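Local coordinates for protein endoglucanase (Clostridium thermocellum, PDB 2C4X) that probably acts as a cellulase in cellulose breakdown, this piece being its C-terminal PKD and CBM44 modules, of which CBM44 binds beta-glucan chains, xyloglucan included, at residues I185-P190 with W227-G232; L196-W201 with T218-V223. The protein carries 1 engineered substitution. All coordinates share one frame; numbering follows the deposited sequence.

Overall arrangement
Both contacts belong to the beta-sandwich of the carbohydrate-binding module, with centres about 10 Å apart. In interaction 1 strand 178-187 pairs with strand 229-238; on its other flank strand 178-187 pairs with the edge strand 198-203, which interaction 2 joins to the loop after strand 211-218 of the opposing sheet. Probable backbone hydrogen bonds tie the two contacts: P187 O to L196 N at 2.8 Å and I185 N to N198 O at 2.8 Å. L219 CD2 also packs on Q229 NE2, 3.4 Å away. The M231 side chain lies about 13 Å from the module's calcium ion, whereas interaction 2 is away from the annotated sites.

Interaction 1: residues I185-P190 with W227-G232; sequences IMPHTP and WPQQMG
I185-P187 and Q229-M231 pair as antiparallel strands inside one sheet of the CBM44 beta-sandwich, their directions 171° apart. M186 and Q230 form the hydrogen-bonded pair: M186 N gives to Q230 O at 2.6 Å and Q230 N returns to M186 O at 3.0 Å, the second bond almost straight at its hydrogen. I185 with M231 and P187 with Q229 are the non-hydrogen-bonded pairs on either side, and their side chains share the face turned to the opposing sheet, where I185 and M231 both rest on M166 of strand 165-172. The buried amide of Q229 is satisfied there by I159 N and V160 O.

On the other face, selenomethionine M186 and Q230 run side by side. A bend at chi3 (51°) brings the M186 methyl CE to 3.3 Å from Q230 OE1, an oxygen that also bonds Y184 OH.

Beyond the strand the pairing carries on into loop: H188 N donates to P228 O at 3.0 Å. H188 CG lies between the backbone N and the carbonyl carbon (chi1 56°). The side chain crosses P228 at about a right angle, with P228 O above one ring face and P228 CG 3.6 Å from H188 CE1. H188 ND1 bonds T189 O, which helps fix the rotation of the ring, and the ring of W192 stacks on it. At the far end, T189 makes a CH-pi contact, its methyl CG2 lying over the six-membered ring of W227, off-centre and 3.5 Å from CZ2.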
loop_
_atom_site.group_PDB
_atom_site.type_symbol
_atom_site.label_atom_id
_atom_site.label_comp_id
_atom_site.label_asym_id
_atom_site.label_seq_id
_atom_site.Cartn_x
_atom_site.Cartn_y
_atom_site.Cartn_z
ATOM N N ILE A 185 8.825 9.642 11.342
ATOM C CA ILE A 185 9.177 10.893 10.690
ATOM C C ILE A 185 9.425 11.938 11.767
ATOM O O ILE A 185 8.623 12.113 12.702
ATOM C CB ILE A 185 8.141 11.355 9.638
ATOM C CG1 ILE A 185 8.718 12.534 8.833
ATOM C CG2 ILE A 185 6.796 11.708 10.295
ATOM C CD1 ILE A 185 8.130 12.719 7.484
HETATM N N MSE A 186 10.565 12.605 11.647
HETATM C CA MSE A 186 11.048 13.501 12.663
HETATM C C MSE A 186 11.352 14.879 12.066
HETATM O O MSE A 186 12.479 15.129 11.630
HETATM C CB MSE A 186 12.292 12.888 13.327
HETATM C CG MSE A 186 12.874 13.710 14.456
HETATM SE SE MSE A 186 14.271 12.762 15.467
HETATM C CE MSE A 186 15.360 12.211 13.973
ATOM N N PRO A 187 10.332 15.762 12.000
ATOM C CA PRO A 187 10.591 17.170 11.689
ATOM C C PRO A 187 11.386 17.839 12.807
ATOM O O PRO A 187 11.230 17.492 13.986
ATOM C CB PRO A 187 9.192 17.790 11.597
ATOM C CG PRO A 187 8.249 16.640 11.505
ATOM C CD PRO A 187 8.894 15.499 12.192
ATOM N N HIS A 188 12.246 18.775 12.430
ATOM C CA HIS A 188 13.077 19.496 13.382
ATOM C C HIS A 188 13.395 20.853 12.774
ATOM O O HIS A 188 13.368 20.999 11.544
ATOM C CB HIS A 188 14.375 18.715 13.676
ATOM C CG HIS A 188 15.182 18.393 12.447
ATOM N ND1 HIS A 188 16.203 19.200 11.996
ATOM C CD2 HIS A 188 15.104 17.364 11.569
ATOM C CE1 HIS A 188 16.717 18.685 10.891
ATOM N NE2 HIS A 188 16.063 17.574 10.607
ATOM N N THR A 189 13.666 21.845 13.623
ATOM C CA THR A 189 14.226 23.099 13.165
ATOM C C THR A 189 15.624 22.816 12.577
ATOM O O THR A 189 16.297 21.863 12.997
ATOM C CB THR A 189 14.351 24.135 14.316
ATOM O OG1 THR A 189 15.075 23.546 15.406
ATOM C CG2 THR A 189 12.974 24.600 14.802
ATOM N N PRO A 190 16.065 23.633 11.599
ATOM C CA PRO A 190 17.397 23.447 11.009
ATOM C C PRO A 190 18.530 23.258 12.022
ATOM O O PRO A 190 19.423 22.464 11.769
ATOM C CB PRO A 190 17.604 24.730 10.202
ATOM C CG PRO A 190 16.217 25.113 9.790
ATOM C CD PRO A 190 15.338 24.748 10.958
ATOM N N TRP A 227 10.039 22.971 8.075
ATOM C CA TRP A 227 11.034 22.273 8.893
ATOM C C TRP A 227 11.610 21.102 8.125
ATOM O O TRP A 227 10.845 20.311 7.557
ATOM C CB TRP A 227 10.402 21.758 10.191
ATOM C CG TRP A 227 10.166 22.810 11.244
ATOM C CD1 TRP A 227 10.117 24.167 11.066
ATOM C CD2 TRP A 227 9.920 22.579 12.635
ATOM N NE1 TRP A 227 9.870 24.793 12.266
ATOM C CE2 TRP A 227 9.741 23.841 13.245
ATOM C CE3 TRP A 227 9.847 21.423 13.432
ATOM C CZ2 TRP A 227 9.486 23.983 14.618
ATOM C CZ3 TRP A 227 9.603 21.564 14.794
ATOM C CH2 TRP A 227 9.429 22.835 15.373
ATOM N N PRO A 228 12.955 20.983 8.095
ATOM C CA PRO A 228 13.551 19.782 7.518
ATOM C C PRO A 228 13.069 18.540 8.275
ATOM O O PRO A 228 12.683 18.638 9.451
ATOM C CB PRO A 228 15.059 20.007 7.687
ATOM C CG PRO A 228 15.196 21.072 8.714
ATOM C CD PRO A 228 13.979 21.933 8.572
ATOM N N GLN A 229 13.054 17.396 7.590
ATOM C CA GLN A 229 12.495 16.163 8.144
ATOM C C GLN A 229 13.456 14.998 7.998
ATOM O O GLN A 229 14.107 14.843 6.953
ATOM C CB GLN A 229 11.191 15.807 7.423
ATOM C CG GLN A 229 10.136 16.891 7.438
ATOM C CD GLN A 229 9.015 16.641 6.437
ATOM O OE1 GLN A 229 9.140 15.809 5.534
ATOM N NE2 GLN A 229 7.923 17.377 6.580
ATOM N N GLN A 230 13.556 14.180 9.042
ATOM C CA GLN A 230 14.199 12.879 8.918
ATOM C C GLN A 230 13.120 11.807 8.924
ATOM O O GLN A 230 12.308 11.750 9.849
ATOM C CB GLN A 230 15.196 12.645 10.051
ATOM C CG GLN A 230 15.964 11.336 9.928
ATOM C CD GLN A 230 16.938 11.138 11.064
ATOM O OE1 GLN A 230 16.848 10.156 11.803
ATOM N NE2 GLN A 230 17.874 12.076 11.219
HETATM N N MSE A 231 13.096 10.978 7.882
HETATM C CA MSE A 231 12.197 9.829 7.827
HETATM C C MSE A 231 13.023 8.546 7.910
HETATM O O MSE A 231 14.112 8.464 7.347
HETATM C CB MSE A 231 11.388 9.867 6.530
HETATM C CG MSE A 231 10.358 8.754 6.347
HETATM SE SE MSE A 231 9.464 8.866 4.565
HETATM C CE MSE A 231 10.869 8.136 3.485
ATOM N N GLY A 232 12.525 7.541 8.612
ATOM C CA GLY A 232 13.235 6.272 8.617
ATOM C C GLY A 232 12.536 5.146 9.337
ATOM O O GLY A 232 11.345 5.212 9.622
#

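Interaction 2: residues L196-W201 with T218-V223; sequences LWNSTW and TLPEDV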
loop_
_atom_site.group_PDB
_atom_site.type_symbol
_atom_site.label_atom_id
_atom_site.label_comp_id
_atom_site.label_asym_id
_atom_site.label_seq_id
_atom_site.Cartn_x
_atom_site.Cartn_y
_atom_site.Cartn_z
ATOM N N LEU A 196 10.314 17.084 16.636
ATOM C CA LEU A 196 9.017 16.418 16.797
ATOM C C LEU A 196 9.143 14.959 16.432
ATOM O O LEU A 196 9.677 14.624 15.386
ATOM C CB LEU A 196 7.937 17.072 15.923
ATOM C CG LEU A 196 7.774 18.595 16.013
ATOM C CD1 LEU A 196 6.689 19.069 15.025
ATOM C CD2 LEU A 196 7.431 19.043 17.426
ATOM N N TRP A 197 8.624 14.090 17.281
ATOM C CA TRP A 197 8.718 12.661 17.038
ATOM C C TRP A 197 7.356 12.081 16.669
ATOM O O TRP A 197 6.397 12.176 17.441
ATOM C CB TRP A 197 9.307 11.960 18.258
ATOM C CG TRP A 197 9.464 10.477 18.072
ATOM C CD1 TRP A 197 8.659 9.506 18.572
ATOM C CD2 TRP A 197 10.488 9.811 17.323
ATOM N NE1 TRP A 197 9.118 8.269 18.197
ATOM C CE2 TRP A 197 10.238 8.426 17.422
ATOM C CE3 TRP A 197 11.590 10.252 16.578
ATOM C CZ2 TRP A 197 11.048 7.474 16.806
ATOM C CZ3 TRP A 197 12.397 9.309 15.963
ATOM C CH2 TRP A 197 12.125 7.931 16.085
ATOM N N ASN A 198 7.278 11.521 15.464
ATOM C CA ASN A 198 6.096 10.790 15.006
ATOM C C ASN A 198 6.518 9.399 14.586
ATOM O O ASN A 198 7.455 9.251 13.795
ATOM C CB ASN A 198 5.442 11.512 13.828
ATOM C CG ASN A 198 5.185 12.974 14.125
ATOM O OD1 ASN A 198 4.181 13.317 14.737
ATOM N ND2 ASN A 198 6.111 13.839 13.722
ATOM N N SER A 199 5.845 8.374 15.106
ATOM C CA SER A 199 6.226 7.005 14.771
ATOM C C SER A 199 5.060 6.037 14.881
ATOM O O SER A 199 4.049 6.333 15.517
ATOM C CB SER A 199 7.378 6.524 15.663
ATOM O OG SER A 199 6.907 6.179 16.953
ATOM N N THR A 200 5.210 4.874 14.268
ATOM C CA THR A 200 4.235 3.809 14.445
ATOM C C THR A 200 4.928 2.630 15.121
ATOM O O THR A 200 5.561 1.793 14.477
ATOM C CB THR A 200 3.555 3.443 13.120
ATOM O OG1 THR A 200 2.955 4.626 12.575
ATOM C CG2 THR A 200 2.458 2.383 13.336
ATOM N N TRP A 201 4.807 2.598 16.443
ATOM C CA TRP A 201 5.490 1.621 17.270
ATOM C C TRP A 201 4.832 0.245 17.135
ATOM O O TRP A 201 3.620 0.104 17.330
ATOM C CB TRP A 201 5.489 2.093 18.726
ATOM C CG TRP A 201 6.362 1.290 19.627
ATOM C CD1 TRP A 201 7.690 1.495 19.881
ATOM C CD2 TRP A 201 5.973 0.147 20.403
ATOM N NE1 TRP A 201 8.151 0.555 20.777
ATOM C CE2 TRP A 201 7.122 -0.290 21.106
ATOM C CE3 TRP A 201 4.765 -0.544 20.580
ATOM C CZ2 TRP A 201 7.101 -1.391 21.967
ATOM C CZ3 TRP A 201 4.745 -1.645 21.435
ATOM C CH2 TRP A 201 5.907 -2.054 22.119
ATOM N N THR A 218 1.277 8.738 9.764
ATOM C CA THR A 218 0.831 10.069 9.357
ATOM C C THR A 218 1.676 11.174 9.987
ATOM O O THR A 218 1.866 11.205 11.213
ATOM C CB THR A 218 -0.664 10.297 9.682
ATOM O OG1 THR A 218 -1.433 9.247 9.098
ATOM C CG2 THR A 218 -1.160 11.633 9.128
ATOM N N LEU A 219 2.196 12.066 9.143
ATOM C CA LEU A 219 2.765 13.324 9.622
ATOM C C LEU A 219 1.591 14.253 9.952
ATOM O O LEU A 219 0.803 14.571 9.068
ATOM C CB LEU A 219 3.681 13.955 8.563
ATOM C CG LEU A 219 4.334 15.296 8.947
ATOM C CD1 LEU A 219 5.347 15.096 10.082
ATOM C CD2 LEU A 219 5.001 15.966 7.751
ATOM N N PRO A 220 1.451 14.667 11.231
ATOM C CA PRO A 220 0.301 15.491 11.624
ATOM C C PRO A 220 0.196 16.813 10.857
ATOM O O PRO A 220 1.212 17.403 10.470
ATOM C CB PRO A 220 0.545 15.751 13.116
ATOM C CG PRO A 220 1.422 14.625 13.552
ATOM C CD PRO A 220 2.326 14.369 12.382
ATOM N N GLU A 221 -1.035 17.266 10.658
ATOM C CA GLU A 221 -1.320 18.484 9.897
ATOM C C GLU A 221 -0.742 19.790 10.469
ATOM O O GLU A 221 -0.534 20.752 9.724
ATOM C CB GLU A 221 -2.830 18.629 9.712
ATOM C CG GLU A 221 -3.209 18.927 8.284
ATOM C CD GLU A 221 -4.405 18.117 7.822
ATOM O OE1 GLU A 221 -5.545 18.473 8.207
ATOM O OE2 GLU A 221 -4.203 17.135 7.066
ATOM N N ASP A 222 -0.494 19.824 11.775
ATOM C CA ASP A 222 -0.034 21.053 12.439
ATOM C C ASP A 222 1.489 21.271 12.451
ATOM O O ASP A 222 1.968 22.259 13.005
ATOM C CB ASP A 222 -0.621 21.170 13.859
ATOM C CG ASP A 222 -0.162 20.049 14.791
ATOM O OD1 ASP A 222 0.539 19.115 14.344
ATOM O OD2 ASP A 222 -0.507 20.108 15.992
ATOM N N VAL A 223 2.231 20.356 11.836
ATOM C CA VAL A 223 3.682 20.477 11.692
ATOM C C VAL A 223 4.037 21.640 10.764
ATOM O O VAL A 223 3.405 21.823 9.726
ATOM C CB VAL A 223 4.286 19.159 11.130
ATOM C CG1 VAL A 223 5.763 19.323 10.767
ATOM C CG2 VAL A 223 4.105 18.022 12.126
#
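N198 meets P220 tip to tip at the heart of the contact between the edge strand 198-203 and the loop that leaves strand 211-218. CG of N198 stands anti to its carbonyl carbon, beside the backbone N (chi1 -52°), which starts the side chain off toward the loop. OD1 meets the CD and CG side of the proline ring, 3.2 Å from P220 CD and 3.3 Å from P220 CG. The other branch, ND2, has L219 CD1 beside it at 3.9 Å, but its hydrogen bond goes to I185 O of the neighbouring strand, so the amide is held from its own sheet while its oxygen faces carbon.

L196 and V223 add a second, purely apolar touch. The two side chains pass alongside, running opposite ways, and the methyls L196 CD1 and V223 CG2 meet at 4.0 Å. L196 also packs on W227. P220 and V223 are the two ends of a type I beta turn, closed by a weak hydrogen bond from V223 N to P220 O; this turn brings P220 to N198 and V223 to L196.

No hydrogen bond crosses between the segments: they meet through van der Waals contact, with at most a slight electrostatic pull between the amide oxygen and the proline CH groups.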